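Local structure of phenylalanine ammonia-lyase (Rhodosporidium toruloides, 1Y2M) at residues L162-G167 with A279-H284; G167-R172 with I199-P204. The protein catalyses the non-oxidative deamination of L-phenylalanine and L-tyrosine to trans-cinnamate and p-coumarate, the entry step of phenylpropanoid metabolism. All blocks are in the same frame, centred on the assembly; numbering follows the deposited sequence.

Contacts 1 and 2 are built on consecutive turns of helix 162-176 and share G167, with their centres about 10 Å apart. In contact 1 the helix turns E163 and V164 to helix 273-303, and in contact 2 its M169 reaches the segment around strand 200-201; along the chain, contact 2 is nested within the loop closed by contact 1. They also touch directly: V165 CB lies 3.5 Å from T200 CG2, and V165 CG1 lies 3.8 Å from P201 CD. Both lie away from the annotated sites, but R172, at the end of the helical segment of contact 2, hydrogen-bonds to the backbone oxygen of N270, a probable cinnamate-binding residue.

Contact 1. Residues L162-G167 with A279-H284; sequences LEVVRG and ATLALH
E163, whose OE1 forms a salt bridge with R77 NE of helix 69-77 and whose OE2 also has a hydrogen-bonding partner outside the two segments, lays its carboxylate against a methyl of L281. OE2 is 3.7 Å from L281 CD1, a van der Waals touch of a carboxylate oxygen on a methyl. The same methyl lies 4.0 Å from E163 CG, so it touches the aliphatic part of the glutamate as well as its head. E163 CG sits between the backbone N and the carbonyl carbon (chi1 61°), and from there the extended chain runs out past the leucine, crossing it at a slant. V164 supplies the purely apolar part of the contact, its CG2 standing 4.0 Å from L281 CD1. Here the start of helix 162-176 packs on helix 273-303, one of the long helices of this largely helical PAL/histidase fold. The closest CA atoms, those of V164 and L281, are 7.7 Å apart, and leucine, branched at CG rather than CB, can send one methyl, CD1, across the gap. S277 OG, a turn earlier on the long helix, adds a polar link by hydrogen-bonding to V164 O. L281 also touches R77, so it packs on both partners of the salt bridge. On another face of its helix, L283 meets L379, H383 and L386 of helix 368-391.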
loop_
_atom_site.group_PDB
_atom_site.type_symbol
_atom_site.label_atom_id
_atom_site.label_comp_id
_atom_site.label_asym_id
_atom_site.label_seq_id
_atom_site.Cartn_x
_atom_site.Cartn_y
_atom_site.Cartn_z
ATOM N N LEU B 162 -26.823 6.981 8.921
ATOM C CA LEU B 162 -28.252 6.651 8.852
ATOM C C LEU B 162 -28.617 6.270 7.379
ATOM O O LEU B 162 -29.379 5.328 7.122
ATOM C CB LEU B 162 -29.131 7.797 9.386
ATOM C CG LEU B 162 -28.823 8.125 10.861
ATOM C CD1 LEU B 162 -29.700 9.327 11.206
ATOM C CD2 LEU B 162 -29.074 6.951 11.744
ATOM N N GLU B 163 -28.078 7.003 6.405
ATOM C CA GLU B 163 -28.421 6.737 4.999
ATOM C C GLU B 163 -27.995 5.325 4.576
ATOM O O GLU B 163 -28.656 4.671 3.758
ATOM C CB GLU B 163 -27.823 7.787 4.025
ATOM C CG GLU B 163 -26.328 7.889 4.011
ATOM C CD GLU B 163 -25.747 8.857 2.965
ATOM O OE1 GLU B 163 -26.391 9.871 2.705
ATOM O OE2 GLU B 163 -24.665 8.602 2.363
ATOM N N VAL B 164 -26.870 4.850 5.110
ATOM C CA VAL B 164 -26.388 3.552 4.733
ATOM C C VAL B 164 -27.344 2.506 5.253
ATOM O O VAL B 164 -27.708 1.555 4.560
ATOM C CB VAL B 164 -24.972 3.338 5.281
ATOM C CG1 VAL B 164 -24.555 1.870 5.189
ATOM C CG2 VAL B 164 -24.000 4.225 4.470
ATOM N N VAL B 165 -27.755 2.697 6.495
ATOM C CA VAL B 165 -28.741 1.795 7.120
ATOM C C VAL B 165 -30.062 1.745 6.366
ATOM O O VAL B 165 -30.595 0.660 6.095
ATOM C CB VAL B 165 -28.960 2.080 8.619
ATOM C CG1 VAL B 165 -30.000 1.099 9.194
ATOM C CG2 VAL B 165 -27.628 1.999 9.363
ATOM N N ARG B 166 -30.567 2.913 5.962
ATOM C CA ARG B 166 -31.793 2.952 5.165
ATOM C C ARG B 166 -31.619 2.231 3.827
ATOM O O ARG B 166 -32.485 1.454 3.419
ATOM C CB ARG B 166 -32.193 4.399 4.872
ATOM C CG ARG B 166 -32.856 5.078 6.124
ATOM C CD ARG B 166 -33.391 6.435 5.814
ATOM N NE ARG B 166 -34.314 6.461 4.674
ATOM C CZ ARG B 166 -35.631 6.272 4.763
ATOM N NH1 ARG B 166 -36.209 5.992 5.929
ATOM N NH2 ARG B 166 -36.402 6.309 3.681
ATOM N N GLY B 167 -30.501 2.490 3.136
ATOM C CA GLY B 167 -30.247 1.811 1.874
ATOM C C GLY B 167 -30.170 0.293 2.074
ATOM O O GLY B 167 -30.658 -0.473 1.255
ATOM N N ALA B 279 -21.827 1.034 -0.856
ATOM C CA ALA B 279 -21.206 1.027 -2.157
ATOM C C ALA B 279 -22.040 1.773 -3.207
ATOM O O ALA B 279 -21.489 2.474 -4.053
ATOM C CB ALA B 279 -20.880 -0.404 -2.596
ATOM N N THR B 280 -23.359 1.595 -3.181
ATOM C CA THR B 280 -24.234 2.304 -4.118
ATOM C C THR B 280 -24.156 3.802 -3.903
ATOM O O THR B 280 -24.021 4.568 -4.866
ATOM C CB THR B 280 -25.697 1.834 -3.978
ATOM O OG1 THR B 280 -25.801 0.458 -4.371
ATOM C CG2 THR B 280 -26.561 2.698 -4.809
ATOM N N LEU B 281 -24.196 4.251 -2.646
ATOM C CA LEU B 281 -24.078 5.667 -2.334
ATOM C C LEU B 281 -22.733 6.205 -2.800
ATOM O O LEU B 281 -22.652 7.321 -3.354
ATOM C CB LEU B 281 -24.304 5.865 -0.847
ATOM C CG LEU B 281 -25.751 5.507 -0.448
ATOM C CD1 LEU B 281 -25.797 5.302 1.047
ATOM C CD2 LEU B 281 -26.741 6.602 -0.847
ATOM N N ALA B 282 -21.679 5.430 -2.564
ATOM C CA ALA B 282 -20.332 5.861 -2.941
ATOM C C ALA B 282 -20.152 5.945 -4.457
ATOM O O ALA B 282 -19.541 6.887 -4.991
ATOM C CB ALA B 282 -19.306 4.978 -2.301
ATOM N N LEU B 283 -20.729 4.988 -5.174
ATOM C CA LEU B 283 -20.635 5.033 -6.626
ATOM C C LEU B 283 -21.418 6.194 -7.213
ATOM O O LEU B 283 -20.932 6.905 -8.099
ATOM C CB LEU B 283 -21.138 3.733 -7.228
ATOM C CG LEU B 283 -21.017 3.710 -8.763
ATOM C CD1 LEU B 283 -19.590 3.913 -9.237
ATOM C CD2 LEU B 283 -21.543 2.389 -9.301
ATOM N N HIS B 284 -22.636 6.406 -6.701
ATOM C CA HIS B 284 -23.406 7.596 -7.069
ATOM C C HIS B 284 -22.570 8.872 -6.927
ATOM O O HIS B 284 -22.475 9.683 -7.873
ATOM C CB HIS B 284 -24.666 7.653 -6.203
ATOM C CG HIS B 284 -25.442 8.927 -6.282
ATOM N ND1 HIS B 284 -25.068 10.068 -5.605
ATOM C CD2 HIS B 284 -26.636 9.206 -6.871
ATOM C CE1 HIS B 284 -25.990 11.007 -5.821
ATOM N NE2 HIS B 284 -26.945 10.513 -6.579
#

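Contact 2. Residues G167-R172 with I199-P204; sequences GAMTIR and ITPIVP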
loop_
_atom_site.group_PDB
_atom_site.type_symbol
_atom_site.label_atom_id
_atom_site.label_comp_id
_atom_site.label_asym_id
_atom_site.label_seq_id
_atom_site.Cartn_x
_atom_site.Cartn_y
_atom_site.Cartn_z
ATOM N N GLY B 167 -30.501 2.490 3.136
ATOM C CA GLY B 167 -30.247 1.811 1.874
ATOM C C GLY B 167 -30.170 0.293 2.074
ATOM O O GLY B 167 -30.658 -0.473 1.255
ATOM N N ALA B 168 -29.617 -0.126 3.226
ATOM C CA ALA B 168 -29.465 -1.540 3.531
ATOM C C ALA B 168 -30.797 -2.200 3.755
ATOM O O ALA B 168 -31.057 -3.298 3.281
ATOM C CB ALA B 168 -28.609 -1.719 4.765
HETATM N N MSE B 169 -31.678 -1.514 4.462
HETATM C CA MSE B 169 -33.026 -2.061 4.688
HETATM C C MSE B 169 -33.777 -2.210 3.383
HETATM O O MSE B 169 -34.514 -3.188 3.212
HETATM C CB MSE B 169 -33.822 -1.247 5.695
HETATM C CG MSE B 169 -33.143 -1.285 7.027
HETATM SE SE MSE B 169 -34.368 -0.584 8.461
HETATM C CE MSE B 169 -34.165 1.401 8.114
ATOM N N THR B 170 -33.608 -1.258 2.469
ATOM C CA THR B 170 -34.301 -1.260 1.198
ATOM C C THR B 170 -33.856 -2.479 0.359
ATOM O O THR B 170 -34.650 -3.239 -0.223
ATOM C CB THR B 170 -34.013 0.041 0.423
ATOM O OG1 THR B 170 -34.440 1.176 1.197
ATOM C CG2 THR B 170 -34.697 0.061 -0.873
ATOM N N ILE B 171 -32.524 -2.621 0.241
ATOM C CA ILE B 171 -31.939 -3.725 -0.559
ATOM C C ILE B 171 -32.299 -5.043 0.106
ATOM O O ILE B 171 -32.631 -6.011 -0.558
ATOM C CB ILE B 171 -30.408 -3.565 -0.708
ATOM C CG1 ILE B 171 -30.096 -2.324 -1.537
ATOM C CG2 ILE B 171 -29.728 -4.818 -1.178
ATOM C CD1 ILE B 171 -28.614 -1.901 -1.473
ATOM N N ARG B 172 -32.245 -5.076 1.436
ATOM C CA ARG B 172 -32.573 -6.315 2.151
ATOM C C ARG B 172 -33.990 -6.760 1.801
ATOM O O ARG B 172 -34.208 -7.934 1.488
ATOM C CB ARG B 172 -32.456 -6.138 3.668
ATOM C CG ARG B 172 -32.936 -7.335 4.459
ATOM C CD ARG B 172 -32.625 -8.627 3.661
ATOM N NE ARG B 172 -31.500 -9.240 4.197
ATOM C CZ ARG B 172 -30.729 -10.173 3.652
ATOM N NH1 ARG B 172 -30.867 -10.718 2.434
ATOM N NH2 ARG B 172 -29.762 -10.565 4.407
ATOM N N ILE B 199 -37.606 5.291 11.116
ATOM C CA ILE B 199 -36.945 4.600 12.257
ATOM C C ILE B 199 -35.702 3.929 11.689
ATOM O O ILE B 199 -35.822 3.101 10.801
ATOM C CB ILE B 199 -37.857 3.546 12.861
ATOM C CG1 ILE B 199 -39.152 4.179 13.375
ATOM C CG2 ILE B 199 -37.094 2.845 13.988
ATOM C CD1 ILE B 199 -40.181 3.166 13.752
ATOM N N THR B 200 -34.516 4.313 12.151
ATOM C CA THR B 200 -33.265 3.826 11.580
ATOM C C THR B 200 -32.418 3.243 12.709
ATOM O O THR B 200 -32.058 3.944 13.670
ATOM C CB THR B 200 -32.442 4.927 10.870
ATOM O OG1 THR B 200 -33.237 5.668 9.943
ATOM C CG2 THR B 200 -31.305 4.299 10.094
ATOM N N PRO B 201 -32.199 1.917 12.641
ATOM C CA PRO B 201 -31.396 1.269 13.645
ATOM C C PRO B 201 -30.022 1.886 13.808
ATOM O O PRO B 201 -29.396 2.271 12.833
ATOM C CB PRO B 201 -31.308 -0.162 13.147
ATOM C CG PRO B 201 -32.582 -0.391 12.404
ATOM C CD PRO B 201 -32.807 0.944 11.708
ATOM N N ILE B 202 -29.568 1.928 15.044
ATOM C CA ILE B 202 -28.229 2.369 15.355
ATOM C C ILE B 202 -27.351 1.116 15.264
ATOM O O ILE B 202 -27.577 0.128 15.990
ATOM C CB ILE B 202 -28.168 2.990 16.772
ATOM C CG1 ILE B 202 -28.976 4.260 16.817
ATOM C CG2 ILE B 202 -26.733 3.232 17.213
ATOM C CD1 ILE B 202 -28.540 5.338 15.876
ATOM N N VAL B 203 -26.384 1.132 14.354
ATOM C CA VAL B 203 -25.626 -0.060 14.047
ATOM C C VAL B 203 -24.146 0.296 14.148
ATOM O O VAL B 203 -23.742 1.347 13.700
ATOM C CB VAL B 203 -25.954 -0.485 12.579
ATOM C CG1 VAL B 203 -25.171 -1.729 12.136
ATOM C CG2 VAL B 203 -27.451 -0.679 12.357
ATOM N N PRO B 204 -23.343 -0.573 14.756
ATOM C CA PRO B 204 -21.900 -0.289 14.807
ATOM C C PRO B 204 -21.282 -0.111 13.415
ATOM O O PRO B 204 -21.635 -0.799 12.477
ATOM C CB PRO B 204 -21.321 -1.563 15.472
ATOM C CG PRO B 204 -22.473 -2.109 16.271
ATOM C CD PRO B 204 -23.691 -1.845 15.413
#
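Strand 200-201 is an outer strand, within this chain, of a small three-stranded antiparallel sheet, and the end of M169 from helix 162-176 packs against it and the residue just before it. M169 is a selenomethionine in this structure. Its CE methyl lies 3.6 Å from the carbonyl oxygen of I199, and the same methyl is 3.9 Å from P201 CD. The selenium takes part as well, with SE also 3.9 Å from P201 CD, so the last two atoms of the side chain both rest on one ring carbon. T200 contributes backbone: its CA is 4.3 Å from M169 CE. A turn about the CG-SE bond (chi3 -78°) swings the methyl round so that it meets the I199 carbonyl as well as the proline. The CA atoms of M169 and T200 are 9.1 Å apart, a span that suits a long, unbranched and flexible residue. T200 is hydrogen-bonded through its backbone to H234, and I202 to K232. P201 falls between these two paired positions, where its lack of an N-H probably costs little; its CB points toward the helix, and its ring carbon CD meets M169. The chain passes from helix 162-176 to this strand by way of helix 185-197, whose L195 also touches M169. P201 also touches A224 of helix 215-225, while the side chain of I199 leads away from M169 to F194, F253 and L255.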